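Local atomic coordinates of STIV B116 (Sulfolobus turreted icosahedral virus, PDB entry 2J85), a protein that probably binds DNA, as a small viral protein of a family highly conserved among diverse crenarchaeal viruses. Residues L38-D42 against G43-N47; N13-E17 against F18-I22. All coordinates share one frame; numbering follows the deposited sequence.

Overall arrangement
Each contact is local, made within its own ten-residue run of chain, and each leads into a strand that is outermost, within this chain, in the same mixed sheet: interaction 1 enters strand 45-47, interaction 2 enters strand 20-27. Their centres lie 22 Å apart, and they do not touch. Interaction 1, where helix 29-41 ends, is a surface contact without any buried residue, and it is held by polar bonds: backbone capping, a threonine hydroxyl and a salt bridge. Interaction 2 is partly buried and mainly apolar, built from an aromatic ring, a leucine and the flank of a threonine. The second subunit also borders interaction 2, continuing the sheet beyond strand 20-27, whereas no other chain of the assembly reaches interaction 1.

Interaction 1: L38-D42 against G43-N47; sequences LRLED and GTLIN
Asp42 and Thr44 meet across the Schellman motif that ends helix 29-41, where Gly43, at a positive phi of 78°, turns the chain away. One carboxylate oxygen takes both donors of the threonine. Thr44 OG1 donates a hydrogen bond of 2.6 Å to Asp42 OD1, on the syn side and 25° out of the carboxylate plane. Thr44 N donates the second, 2.8 Å to Asp42 OD1 from the same face, nearly in line with the C-O bond. At chi1 56°, OG1 lies between the backbone N and the carbonyl carbon of Thr44, on the side of its own N-H, where both can reach one oxygen. The backbone closes the turn: Leu45 N bonds to Arg39 O at 3.1 Å, and Gly43 N to Leu40 O at 3.1 Å. Leu40 CD2 touches Leu45 CD2 at 3.6 Å, so the last helical turn packs against the start of strand 45-47. Farther out, Arg39 and Thr44 both rest on Val4 of strand 4-7. The second carboxylate oxygen is held too, which should limit rotation: Arg39 NH1 forms a salt bridge with Asp42 OD2 at 2.9 Å, in the guanidinium plane, while Leu38 CD2 sits over the centre of one guanidinium face.

Interaction 2: N13-E17 against F18-I22; sequences NMLKE and FPTTI
Phe18 folds back over the chain that precedes it, its ring lying against Glu17 and Leu15 in the loop between strands 4-7 and 20-27. Its CB sits next to the Glu17 carbonyl. At CG, which is anti to its own carbonyl carbon (chi1 -51°), the ring begins to pass over the preceding peptide: Glu17 O lies over one face, 3.5 Å from Phe18 CG. CD1 stays near Glu17 C and CD2 near Glu17 O, while CE1 has moved on to Leu15 O and CE2 comes against Leu15 CB. At the tip, Phe18 CZ is 3.6 Å from Leu15 O, which approaches obliquely, and 4.0 Å from Leu15 CB. The ring thus spans the chain from Glu17 back to Leu15.

Leu15 carries the contact on toward the strand. One methyl, CD1, meets Thr20 CG2 at 3.8 Å, the two side chains crossing at a slant; the other, CD2, makes only a loose approach of 4.5 Å to Ile22 CG2. Thr20 CG2 also lies 3.4 Å from Glu17 O, bringing the methyl up to the same carbonyl that the phenyl ring overlies. Between the ring and the strand, a cis peptide bond before Pro19 bends the chain sharply, and the backbone then enters strand 20-27.

On one side of this strand runs strand 110-117, whose Val115 and His117 pack on Ile22. Residues Thr20 to Ile22 also pair in an antiparallel ladder with a strand of the second subunit, so the sheet crosses the dimer interface. There the Phe18 ring meets Tyr113 of the second subunit, and Leu15 packs on Ile24 of that chain.

Interaction 1: L38-D42 against G43-N47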
ATOM      1  N   LEU A  38     -11.953 -17.353 -12.705  1.00 25.43           N
ATOM      2  CA  LEU A  38     -13.166 -16.682 -13.200  1.00 25.25           C
ATOM      3  C   LEU A  38     -12.855 -15.452 -14.049  1.00 25.20           C
ATOM      4  O   LEU A  38     -13.430 -15.248 -15.110  1.00 25.32           O
ATOM      5  CB  LEU A  38     -14.064 -16.270 -12.026  1.00 25.14           C
ATOM      6  CG  LEU A  38     -15.489 -15.782 -12.376  1.00 27.09           C
ATOM      7  CD1 LEU A  38     -16.255 -16.821 -13.230  1.00 24.28           C
ATOM      8  CD2 LEU A  38     -16.313 -15.375 -11.100  1.00 25.27           C
ATOM      9  N   ARG A  39     -11.937 -14.620 -13.592  1.00 25.66           N
ATOM     10  CA  ARG A  39     -11.614 -13.408 -14.348  1.00 26.09           C
ATOM     11  C   ARG A  39     -10.743 -13.678 -15.567  1.00 26.18           C
ATOM     12  O   ARG A  39     -10.762 -12.911 -16.509  1.00 25.40           O
ATOM     13  CB  ARG A  39     -10.992 -12.372 -13.422  1.00 26.43           C
ATOM     14  CG  ARG A  39     -11.888 -12.005 -12.257  1.00 26.88           C
ATOM     15  CD  ARG A  39     -13.337 -11.880 -12.677  1.00 28.92           C
ATOM     16  NE  ARG A  39     -14.177 -11.552 -11.545  1.00 30.79           N
ATOM     17  CZ  ARG A  39     -15.509 -11.514 -11.594  1.00 33.06           C
ATOM     18  NH1 ARG A  39     -16.151 -11.760 -12.728  1.00 33.22           N
ATOM     19  NH2 ARG A  39     -16.206 -11.190 -10.503  1.00 32.18           N
ATOM     20  N   LEU A  40     -10.019 -14.792 -15.570  1.00 27.16           N
ATOM     21  CA  LEU A  40      -9.314 -15.214 -16.772  1.00 28.03           C
ATOM     22  C   LEU A  40     -10.361 -15.693 -17.804  1.00 29.11           C
ATOM     23  O   LEU A  40     -10.386 -15.237 -18.957  1.00 28.91           O
ATOM     24  CB  LEU A  40      -8.254 -16.290 -16.441  1.00 27.43           C
ATOM     25  CG  LEU A  40      -6.940 -15.757 -15.830  1.00 26.73           C
ATOM     26  CD1 LEU A  40      -6.090 -16.868 -15.156  1.00 22.39           C
ATOM     27  CD2 LEU A  40      -6.121 -14.986 -16.885  1.00 22.35           C
ATOM     28  N   GLU A  41     -11.271 -16.555 -17.369  1.00 30.89           N
ATOM     29  CA  GLU A  41     -12.335 -17.052 -18.266  1.00 32.16           C
ATOM     30  C   GLU A  41     -13.221 -15.951 -18.864  1.00 32.74           C
ATOM     31  O   GLU A  41     -13.596 -16.045 -20.041  1.00 33.37           O
ATOM     32  CB  GLU A  41     -13.216 -18.082 -17.580  1.00 32.07           C
ATOM     33  CG  GLU A  41     -12.787 -19.532 -17.813  1.00 36.08           C
ATOM     34  CD  GLU A  41     -13.089 -20.123 -19.236  1.00 37.70           C
ATOM     35  OE1 GLU A  41     -13.961 -19.663 -20.037  1.00 31.19           O
ATOM     36  OE2 GLU A  41     -12.421 -21.133 -19.516  1.00 44.84           O
ATOM     37  N   ASP A  42     -13.587 -14.939 -18.084  1.00 33.09           N
ATOM     38  CA  ASP A  42     -14.474 -13.916 -18.617  1.00 34.40           C
ATOM     39  C   ASP A  42     -13.704 -12.765 -19.270  1.00 35.12           C
ATOM     40  O   ASP A  42     -14.308 -11.813 -19.775  1.00 35.47           O
ATOM     41  CB  ASP A  42     -15.453 -13.394 -17.562  1.00 34.47           C
ATOM     42  CG  ASP A  42     -14.788 -12.523 -16.518  1.00 35.25           C
ATOM     43  OD1 ASP A  42     -13.642 -12.065 -16.717  1.00 38.41           O
ATOM     44  OD2 ASP A  42     -15.413 -12.313 -15.474  1.00 35.78           O
ATOM     45  N   GLY A  43     -12.379 -12.850 -19.247  1.00 35.44           N
ATOM     46  CA  GLY A  43     -11.558 -11.893 -19.956  1.00 35.76           C
ATOM     47  C   GLY A  43     -11.392 -10.539 -19.292  1.00 35.89           C
ATOM     48  O   GLY A  43     -10.935  -9.605 -19.934  1.00 35.54           O
ATOM     49  N   THR A  44     -11.754 -10.415 -18.018  1.00 36.34           N
ATOM     50  CA  THR A  44     -11.661  -9.120 -17.349  1.00 36.34           C
ATOM     51  C   THR A  44     -10.372  -8.971 -16.548  1.00 37.24           C
ATOM     52  O   THR A  44     -10.003  -7.854 -16.190  1.00 37.88           O
ATOM     53  CB  THR A  44     -12.901  -8.809 -16.455  1.00 36.53           C
ATOM     54  OG1 THR A  44     -13.090  -9.851 -15.488  1.00 35.24           O
ATOM     55  CG2 THR A  44     -14.170  -8.619 -17.319  1.00 33.14           C
ATOM     56  N   LEU A  45      -9.664 -10.072 -16.293  1.00 37.32           N
ATOM     57  CA  LEU A  45      -8.400  -9.987 -15.595  1.00 37.38           C
ATOM     58  C   LEU A  45      -7.357  -9.241 -16.415  1.00 37.70           C
ATOM     59  O   LEU A  45      -7.143  -9.558 -17.575  1.00 38.19           O
ATOM     60  CB  LEU A  45      -7.836 -11.368 -15.254  1.00 37.57           C
ATOM     61  CG  LEU A  45      -6.661 -11.283 -14.245  1.00 37.91           C
ATOM     62  CD1 LEU A  45      -7.208 -11.350 -12.831  1.00 35.84           C
ATOM     63  CD2 LEU A  45      -5.557 -12.326 -14.464  1.00 35.12           C
ATOM     64  N   ILE A  46      -6.705  -8.254 -15.804  1.00 37.85           N
ATOM     65  CA  ILE A  46      -5.471  -7.709 -16.336  1.00 37.57           C
ATOM     66  C   ILE A  46      -4.387  -8.133 -15.374  1.00 37.31           C
ATOM     67  O   ILE A  46      -4.447  -7.814 -14.203  1.00 37.69           O
ATOM     68  CB  ILE A  46      -5.527  -6.196 -16.431  1.00 38.33           C
ATOM     69  CG1 ILE A  46      -6.653  -5.769 -17.388  1.00 39.37           C
ATOM     70  CG2 ILE A  46      -4.164  -5.613 -16.897  1.00 36.90           C
ATOM     71  CD1 ILE A  46      -6.710  -4.238 -17.594  1.00 40.45           C
ATOM     72  N   ASN A  47      -3.410  -8.870 -15.873  1.00 36.95           N
ATOM     73  CA  ASN A  47      -2.289  -9.369 -15.091  1.00 37.22           C
ATOM     74  C   ASN A  47      -1.206  -8.311 -15.024  1.00 37.29           C
ATOM     75  O   ASN A  47      -0.701  -7.875 -16.050  1.00 36.87           O
ATOM     76  CB  ASN A  47      -1.712 -10.630 -15.752  1.00 37.26           C
ATOM     77  CG  ASN A  47      -0.459 -11.128 -15.077  1.00 37.96           C
ATOM     78  OD1 ASN A  47      -0.281 -10.969 -13.859  1.00 38.31           O
ATOM     79  ND2 ASN A  47       0.427 -11.747 -15.865  1.00 38.88           N
TER

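Interaction 2: N13-E17 against F18-I22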
ATOM      1  N   ASN A  13      -0.999   4.655  -4.975  1.00 29.78           N
ATOM      2  CA  ASN A  13      -0.715   4.970  -6.396  1.00 31.05           C
ATOM      3  C   ASN A  13      -1.579   4.230  -7.429  1.00 32.16           C
ATOM      4  O   ASN A  13      -1.660   4.654  -8.574  1.00 31.85           O
ATOM      5  CB  ASN A  13       0.769   4.701  -6.732  1.00 31.04           C
ATOM      6  CG  ASN A  13       1.729   5.647  -5.984  1.00 31.43           C
ATOM      7  OD1 ASN A  13       1.411   6.813  -5.713  1.00 28.32           O
ATOM      8  ND2 ASN A  13       2.905   5.128  -5.639  1.00 30.83           N
HETATM    9  N   MSE A  14      -2.230   3.143  -7.031  1.00 33.28           N
HETATM   10  CA  MSE A  14      -3.124   2.457  -7.936  1.00 35.72           C
HETATM   11  C   MSE A  14      -4.502   3.083  -8.041  1.00 34.83           C
HETATM   12  O   MSE A  14      -5.332   2.617  -8.830  1.00 33.75           O
HETATM   13  CB  MSE A  14      -3.257   1.004  -7.531  1.00 35.62           C
HETATM   14  CG  MSE A  14      -1.946   0.282  -7.617  1.00 37.11           C
HETATM   15 SE   MSE A  14      -2.091  -1.478  -6.829  1.00 43.58          SE
HETATM   16  CE  MSE A  14      -0.236  -2.044  -7.067  1.00 36.04           C
ATOM     17  N   LEU A  15      -4.750   4.139  -7.260  1.00 34.85           N
ATOM     18  CA  LEU A  15      -6.075   4.756  -7.235  1.00 34.79           C
ATOM     19  C   LEU A  15      -6.102   5.998  -8.124  1.00 35.05           C
ATOM     20  O   LEU A  15      -5.384   6.966  -7.890  1.00 35.16           O
ATOM     21  CB  LEU A  15      -6.495   5.067  -5.803  1.00 34.35           C
ATOM     22  CG  LEU A  15      -6.513   3.840  -4.871  1.00 34.50           C
ATOM     23  CD1 LEU A  15      -6.795   4.241  -3.384  1.00 33.59           C
ATOM     24  CD2 LEU A  15      -7.476   2.785  -5.349  1.00 30.75           C
ATOM     25  N   LYS A  16      -6.923   5.957  -9.165  1.00 35.74           N
ATOM     26  CA  LYS A  16      -6.923   7.037 -10.148  1.00 36.26           C
ATOM     27  C   LYS A  16      -7.277   8.365  -9.513  1.00 35.69           C
ATOM     28  O   LYS A  16      -6.654   9.368  -9.866  1.00 36.10           O
ATOM     29  CB  LYS A  16      -7.883   6.770 -11.321  1.00 37.18           C
ATOM     30  CG  LYS A  16      -7.270   6.155 -12.601  1.00 38.45           C
ATOM     31  CD  LYS A  16      -7.951   6.797 -13.841  1.00 41.37           C
ATOM     32  CE  LYS A  16      -7.571   6.148 -15.189  1.00 41.27           C
ATOM     33  NZ  LYS A  16      -8.126   4.766 -15.394  1.00 43.37           N
ATOM     34  N   GLU A  17      -8.267   8.381  -8.605  1.00 34.77           N
ATOM     35  CA  GLU A  17      -8.813   9.641  -8.067  1.00 34.14           C
ATOM     36  C   GLU A  17      -9.208   9.645  -6.592  1.00 32.84           C
ATOM     37  O   GLU A  17      -9.466   8.597  -5.993  1.00 33.29           O
ATOM     38  CB  GLU A  17     -10.057  10.051  -8.861  1.00 35.01           C
ATOM     39  CG  GLU A  17     -10.062   9.600 -10.318  1.00 36.90           C
ATOM     40  CD  GLU A  17     -10.847  10.518 -11.203  1.00 39.66           C
ATOM     41  OE1 GLU A  17     -11.151  11.655 -10.763  1.00 42.62           O
ATOM     42  OE2 GLU A  17     -11.144  10.113 -12.352  1.00 41.41           O
ATOM     43  N   PHE A  18      -9.303  10.853  -6.033  1.00 31.29           N
ATOM     44  CA  PHE A  18      -9.548  11.062  -4.601  1.00 30.00           C
ATOM     45  C   PHE A  18     -10.554  12.176  -4.374  1.00 29.56           C
ATOM     46  O   PHE A  18     -10.613  13.110  -5.149  1.00 29.78           O
ATOM     47  CB  PHE A  18      -8.241  11.416  -3.886  1.00 29.35           C
ATOM     48  CG  PHE A  18      -7.127  10.461  -4.179  1.00 27.57           C
ATOM     49  CD1 PHE A  18      -6.285  10.683  -5.254  1.00 25.58           C
ATOM     50  CD2 PHE A  18      -6.958   9.317  -3.405  1.00 25.29           C
ATOM     51  CE1 PHE A  18      -5.268   9.799  -5.539  1.00 26.74           C
ATOM     52  CE2 PHE A  18      -5.949   8.429  -3.669  1.00 25.90           C
ATOM     53  CZ  PHE A  18      -5.093   8.664  -4.748  1.00 27.33           C
ATOM     54  N   PRO A  19     -11.373  12.070  -3.322  1.00 29.30           N
ATOM     55  CA  PRO A  19     -11.389  10.948  -2.377  1.00 28.92           C
ATOM     56  C   PRO A  19     -11.972   9.688  -2.993  1.00 28.67           C
ATOM     57  O   PRO A  19     -12.789   9.781  -3.889  1.00 28.14           O
ATOM     58  CB  PRO A  19     -12.281  11.446  -1.243  1.00 28.93           C
ATOM     59  CG  PRO A  19     -13.189  12.468  -1.900  1.00 29.63           C
ATOM     60  CD  PRO A  19     -12.385  13.096  -3.009  1.00 28.94           C
ATOM     61  N   THR A  20     -11.532   8.521  -2.523  1.00 28.64           N
ATOM     62  CA  THR A  20     -12.204   7.271  -2.858  1.00 28.66           C
ATOM     63  C   THR A  20     -12.358   6.339  -1.636  1.00 28.32           C
ATOM     64  O   THR A  20     -11.666   6.479  -0.631  1.00 28.36           O
ATOM     65  CB  THR A  20     -11.499   6.562  -4.048  1.00 29.05           C
ATOM     66  OG1 THR A  20     -12.258   5.415  -4.436  1.00 29.64           O
ATOM     67  CG2 THR A  20     -10.044   6.145  -3.703  1.00 30.04           C
ATOM     68  N   THR A  21     -13.285   5.397  -1.736  1.00 28.13           N
ATOM     69  CA  THR A  21     -13.645   4.511  -0.627  1.00 27.89           C
ATOM     70  C   THR A  21     -13.595   3.082  -1.156  1.00 27.87           C
ATOM     71  O   THR A  21     -14.281   2.747  -2.125  1.00 27.84           O
ATOM     72  CB  THR A  21     -15.064   4.866  -0.062  1.00 27.78           C
ATOM     73  OG1 THR A  21     -15.070   6.238   0.360  1.00 27.09           O
ATOM     74  CG2 THR A  21     -15.451   3.988   1.130  1.00 26.50           C
ATOM     75  N   ILE A  22     -12.753   2.260  -0.541  1.00 27.32           N
ATOM     76  CA  ILE A  22     -12.536   0.908  -1.002  1.00 27.06           C
ATOM     77  C   ILE A  22     -12.709  -0.101   0.117  1.00 26.58           C
ATOM     78  O   ILE A  22     -12.491   0.202   1.301  1.00 26.65           O
ATOM     79  CB  ILE A  22     -11.138   0.753  -1.634  1.00 27.43           C
ATOM     80  CG1 ILE A  22     -10.025   1.146  -0.641  1.00 28.07           C
ATOM     81  CG2 ILE A  22     -11.060   1.607  -2.920  1.00 27.18           C
ATOM     82  CD1 ILE A  22      -8.570   0.778  -1.117  1.00 27.73           C
TER